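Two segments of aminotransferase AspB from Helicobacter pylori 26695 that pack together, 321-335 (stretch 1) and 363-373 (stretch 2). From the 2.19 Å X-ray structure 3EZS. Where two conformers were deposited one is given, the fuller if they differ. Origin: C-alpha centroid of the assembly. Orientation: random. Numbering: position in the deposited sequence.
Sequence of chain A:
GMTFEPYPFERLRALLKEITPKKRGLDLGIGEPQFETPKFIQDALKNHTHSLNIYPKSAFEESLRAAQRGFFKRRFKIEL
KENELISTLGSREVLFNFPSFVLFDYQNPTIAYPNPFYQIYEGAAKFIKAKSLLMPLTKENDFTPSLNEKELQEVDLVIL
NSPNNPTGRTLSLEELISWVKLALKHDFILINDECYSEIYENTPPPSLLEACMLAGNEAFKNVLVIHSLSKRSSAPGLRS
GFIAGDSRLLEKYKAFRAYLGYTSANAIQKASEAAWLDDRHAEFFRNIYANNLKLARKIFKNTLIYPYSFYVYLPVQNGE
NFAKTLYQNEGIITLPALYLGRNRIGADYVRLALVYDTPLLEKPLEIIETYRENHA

Stretch 1, residues 321-335: NFAKTLYQNEGIITL
Stretch 2, residues 363-373: KPLEIIETYRE

How do the two backbones lie? Residues 321-330 and 363-372 are helical, their axes approaching to 11.0 Å with N-to-C directions 125° apart. Register is set by three pairs: Leu-326 CA lies 7.4 Å from Ile-368 CA. Glu-330 CA lies 8.1 Å from Ile-367 CA. Ile-332 CA lies 7.3 Å from Pro-364 CA. Gly-331 leaves the first helix with phi/psi 71/8, a positive phi that favours glycine; Ile-332 (-86/125) through Leu-335 (-108/113) run extended.

What anchors Tyr-371? Its side chain (chi1 m, chi2 82°) sits as a knob among Thr-325, Leu-326, Asn-329 and Glu-330. At the ring's edge, Tyr-371 OH donates a short hydrogen bond of 2.5 Å to Glu-330 OE2; the glutamate reaches it with chi1 and chi2 both m, while its CG packs 3.5 Å from Ile-367 CG2.

What fills the apolar seam? Ile-368 (m, t) is central: its CG1 lies 3.7 Å from Leu-326 CD2 (t, p), its CG2 4.0 Å from Phe-322 CZ, and its CD1 4.1 Å from Ile-332 CG2. Phe-322 (t, chi2 86°) also brings CE1 to 3.9 Å from Tyr-371 CB. Past the glycine, Ile-332 (m, t) places CD1 4.0 Å from both Pro-364 CB and Ile-367 CG2, extending the hydrophobic contact beyond the helix.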

# COMPACT_ATOMS: atom_id res chain seq x y z
N ASN A 321 -1.72 3.25 36.70
CA ASN A 321 -1.47 4.14 37.81
C ASN A 321 -0.06 4.73 37.84
O ASN A 321 0.10 5.91 38.20
CB ASN A 321 -1.76 3.43 39.13
CG ASN A 321 -3.24 3.17 39.34
OD1 ASN A 321 -4.09 3.66 38.58
ND2 ASN A 321 -3.56 2.43 40.38
N PHE A 322 0.93 3.93 37.48
CA PHE A 322 2.32 4.38 37.45
C PHE A 322 2.49 5.43 36.35
O PHE A 322 3.17 6.42 36.55
CB PHE A 322 3.26 3.19 37.21
CG PHE A 322 4.73 3.52 37.32
CD1 PHE A 322 5.36 3.50 38.55
CD2 PHE A 322 5.48 3.81 36.20
CE1 PHE A 322 6.72 3.81 38.66
CE2 PHE A 322 6.83 4.09 36.29
CZ PHE A 322 7.45 4.10 37.54
N ALA A 323 1.86 5.20 35.21
CA ALA A 323 1.93 6.15 34.09
C ALA A 323 1.35 7.50 34.49
O ALA A 323 1.95 8.51 34.17
CB ALA A 323 1.21 5.62 32.83
N LYS A 324 0.21 7.49 35.19
CA LYS A 324 -0.48 8.70 35.64
C LYS A 324 0.36 9.48 36.61
O LYS A 324 0.51 10.69 36.45
CB LYS A 324 -1.85 8.37 36.29
CG LYS A 324 -3.05 8.38 35.33
CD LYS A 324 -4.21 7.44 35.73
CE LYS A 324 -4.67 7.53 37.17
NZ LYS A 324 -5.60 6.40 37.53
N THR A 325 0.88 8.80 37.62
CA THR A 325 1.74 9.41 38.63
C THR A 325 2.99 10.04 38.02
O THR A 325 3.33 11.19 38.34
CB THR A 325 2.19 8.39 39.72
OG1 THR A 325 1.03 7.83 40.33
CG2 THR A 325 3.04 9.06 40.81
N LEU A 326 3.67 9.31 37.14
CA LEU A 326 4.89 9.82 36.54
C LEU A 326 4.62 11.05 35.66
O LEU A 326 5.39 12.01 35.67
CB LEU A 326 5.58 8.69 35.75
CG LEU A 326 7.00 8.93 35.25
CD1 LEU A 326 7.98 9.06 36.39
CD2 LEU A 326 7.39 7.79 34.34
N TYR A 327 3.54 11.02 34.90
CA TYR A 327 3.20 12.13 34.02
C TYR A 327 2.78 13.36 34.82
O TYR A 327 3.20 14.49 34.52
CB TYR A 327 2.10 11.71 33.07
CG TYR A 327 1.75 12.76 32.06
CD1 TYR A 327 2.67 13.13 31.07
CD2 TYR A 327 0.49 13.35 32.04
CE1 TYR A 327 2.35 14.08 30.12
CE2 TYR A 327 0.17 14.31 31.09
CZ TYR A 327 1.10 14.66 30.12
OH TYR A 327 0.78 15.60 29.17
N GLN A 328 1.93 13.15 35.81
CA GLN A 328 1.46 14.21 36.69
C GLN A 328 2.60 14.94 37.37
O GLN A 328 2.65 16.16 37.37
CB GLN A 328 0.56 13.55 37.75
CG GLN A 328 0.13 14.38 38.94
CD GLN A 328 -0.83 15.47 38.58
OE1 GLN A 328 -2.01 15.39 38.93
NE2 GLN A 328 -0.35 16.49 37.86
N ASN A 329 3.51 14.19 37.96
CA ASN A 329 4.62 14.73 38.72
C ASN A 329 5.90 15.10 37.96
O ASN A 329 6.59 16.05 38.33
CB ASN A 329 5.01 13.73 39.80
CG ASN A 329 3.93 13.54 40.85
OD1 ASN A 329 3.42 14.50 41.40
ND2 ASN A 329 3.62 12.30 41.15
N GLU A 330 6.23 14.33 36.92
CA GLU A 330 7.47 14.54 36.19
C GLU A 330 7.34 14.91 34.72
O GLU A 330 8.33 15.27 34.10
CB GLU A 330 8.33 13.27 36.28
CG GLU A 330 8.59 12.80 37.70
CD GLU A 330 9.34 13.83 38.54
OE1 GLU A 330 10.06 14.67 37.97
OE2 GLU A 330 9.18 13.79 39.77
N GLY A 331 6.13 14.82 34.18
CA GLY A 331 5.89 15.05 32.76
C GLY A 331 6.43 13.95 31.86
O GLY A 331 6.41 14.08 30.63
N ILE A 332 6.90 12.84 32.46
CA ILE A 332 7.47 11.75 31.68
C ILE A 332 6.35 10.83 31.24
O ILE A 332 5.60 10.32 32.07
CB ILE A 332 8.53 10.97 32.49
CG1 ILE A 332 9.73 11.87 32.81
CG2 ILE A 332 8.98 9.73 31.72
CD1 ILE A 332 10.65 11.33 33.89
N ILE A 333 6.27 10.58 29.93
CA ILE A 333 5.23 9.72 29.36
C ILE A 333 5.75 8.30 29.18
O ILE A 333 6.80 8.09 28.58
CB ILE A 333 4.78 10.24 27.96
CG1 ILE A 333 4.14 11.63 28.07
CG2 ILE A 333 3.83 9.24 27.27
CD1 ILE A 333 3.99 12.39 26.71
N THR A 334 5.01 7.34 29.74
CA THR A 334 5.31 5.91 29.61
C THR A 334 4.03 5.22 29.12
O THR A 334 2.94 5.77 29.24
CB THR A 334 5.81 5.31 30.95
OG1 THR A 334 4.75 5.29 31.92
CG2 THR A 334 7.02 6.12 31.50
N LEU A 335 4.17 4.02 28.56
CA LEU A 335 3.05 3.27 28.00
C LEU A 335 2.68 2.06 28.88
O LEU A 335 3.47 1.12 29.01
CB LEU A 335 3.41 2.76 26.59
CG LEU A 335 2.37 1.92 25.82
CD1 LEU A 335 1.07 2.75 25.53
CD2 LEU A 335 2.95 1.36 24.51
N LYS A 363 18.90 11.31 33.18
CA LYS A 363 18.04 11.91 34.18
C LYS A 363 16.66 11.26 34.25
O LYS A 363 16.29 10.77 35.31
CB LYS A 363 17.94 13.44 33.96
CG LYS A 363 17.18 14.20 35.05
CD LYS A 363 17.92 14.14 36.38
CE LYS A 363 17.21 14.91 37.46
NZ LYS A 363 17.95 14.82 38.75
N PRO A 364 15.89 11.27 33.15
CA PRO A 364 14.56 10.66 33.23
C PRO A 364 14.51 9.20 33.71
O PRO A 364 13.58 8.84 34.42
CB PRO A 364 14.03 10.74 31.80
CG PRO A 364 15.18 11.07 30.97
CD PRO A 364 16.11 11.84 31.81
N LEU A 365 15.49 8.39 33.34
CA LEU A 365 15.49 6.99 33.76
C LEU A 365 15.75 6.88 35.25
O LEU A 365 15.16 6.03 35.91
CB LEU A 365 16.50 6.14 32.96
CG LEU A 365 16.25 5.96 31.45
CD1 LEU A 365 17.39 5.17 30.82
CD2 LEU A 365 14.92 5.28 31.19
N GLU A 366 16.62 7.73 35.78
CA GLU A 366 16.87 7.75 37.23
C GLU A 366 15.61 8.15 38.02
O GLU A 366 15.29 7.57 39.07
CB GLU A 366 18.02 8.69 37.57
CG GLU A 366 19.37 8.11 37.14
CD GLU A 366 20.58 9.01 37.44
OE1 GLU A 366 20.42 10.20 37.81
OE2 GLU A 366 21.72 8.48 37.29
N ILE A 367 14.91 9.15 37.48
CA ILE A 367 13.69 9.65 38.08
C ILE A 367 12.66 8.52 38.14
O ILE A 367 12.06 8.26 39.19
CB ILE A 367 13.15 10.85 37.29
CG1 ILE A 367 14.06 12.06 37.48
CG2 ILE A 367 11.77 11.23 37.77
CD1 ILE A 367 13.73 13.25 36.58
N ILE A 368 12.48 7.84 37.01
CA ILE A 368 11.57 6.72 36.94
C ILE A 368 11.88 5.71 38.04
O ILE A 368 10.97 5.28 38.76
CB ILE A 368 11.63 6.05 35.55
CG1 ILE A 368 10.95 6.95 34.50
CG2 ILE A 368 10.91 4.65 35.57
CD1 ILE A 368 11.11 6.47 33.00
N GLU A 369 13.16 5.36 38.20
CA GLU A 369 13.57 4.39 39.22
C GLU A 369 13.21 4.85 40.63
O GLU A 369 12.76 4.03 41.42
CB GLU A 369 15.07 4.04 39.09
CG GLU A 369 15.62 3.01 40.13
CD GLU A 369 15.04 1.59 40.00
OE1 GLU A 369 14.15 1.35 39.17
OE2 GLU A 369 15.50 0.68 40.72
N THR A 370 13.38 6.14 40.93
CA THR A 370 13.00 6.66 42.26
C THR A 370 11.50 6.43 42.55
O THR A 370 11.14 6.20 43.69
CB THR A 370 13.32 8.17 42.46
OG1 THR A 370 12.53 8.95 41.55
CG2 THR A 370 14.82 8.48 42.26
N TYR A 371 10.63 6.49 41.54
CA TYR A 371 9.19 6.25 41.77
C TYR A 371 8.84 4.77 41.95
O TYR A 371 7.82 4.42 42.56
CB TYR A 371 8.34 6.82 40.63
CG TYR A 371 8.14 8.31 40.75
CD1 TYR A 371 9.10 9.19 40.32
CD2 TYR A 371 6.98 8.83 41.32
CE1 TYR A 371 8.93 10.57 40.44
CE2 TYR A 371 6.79 10.20 41.44
CZ TYR A 371 7.77 11.06 41.01
OH TYR A 371 7.58 12.41 41.13
N ARG A 372 9.71 3.92 41.44
CA ARG A 372 9.49 2.49 41.43
C ARG A 372 10.10 1.82 42.64
O ARG A 372 9.49 0.95 43.25
CB ARG A 372 10.14 1.95 40.16
CG ARG A 372 9.63 0.63 39.69
CD ARG A 372 10.29 0.26 38.37
NE ARG A 372 11.67 -0.10 38.60
CZ ARG A 372 12.11 -1.34 38.77
NH1 ARG A 372 11.30 -2.39 38.69
NH2 ARG A 372 13.41 -1.54 39.00
N GLU A 373 11.31 2.24 43.01
CA GLU A 373 12.04 1.60 44.11
C GLU A 373 11.33 1.68 45.45
O GLU A 373 10.53 2.59 45.70
CB GLU A 373 13.47 2.16 44.22
CG GLU A 373 13.56 3.60 44.75
CD GLU A 373 14.94 4.21 44.54
OE1 GLU A 373 15.84 3.50 44.04
OE2 GLU A 373 15.13 5.40 44.86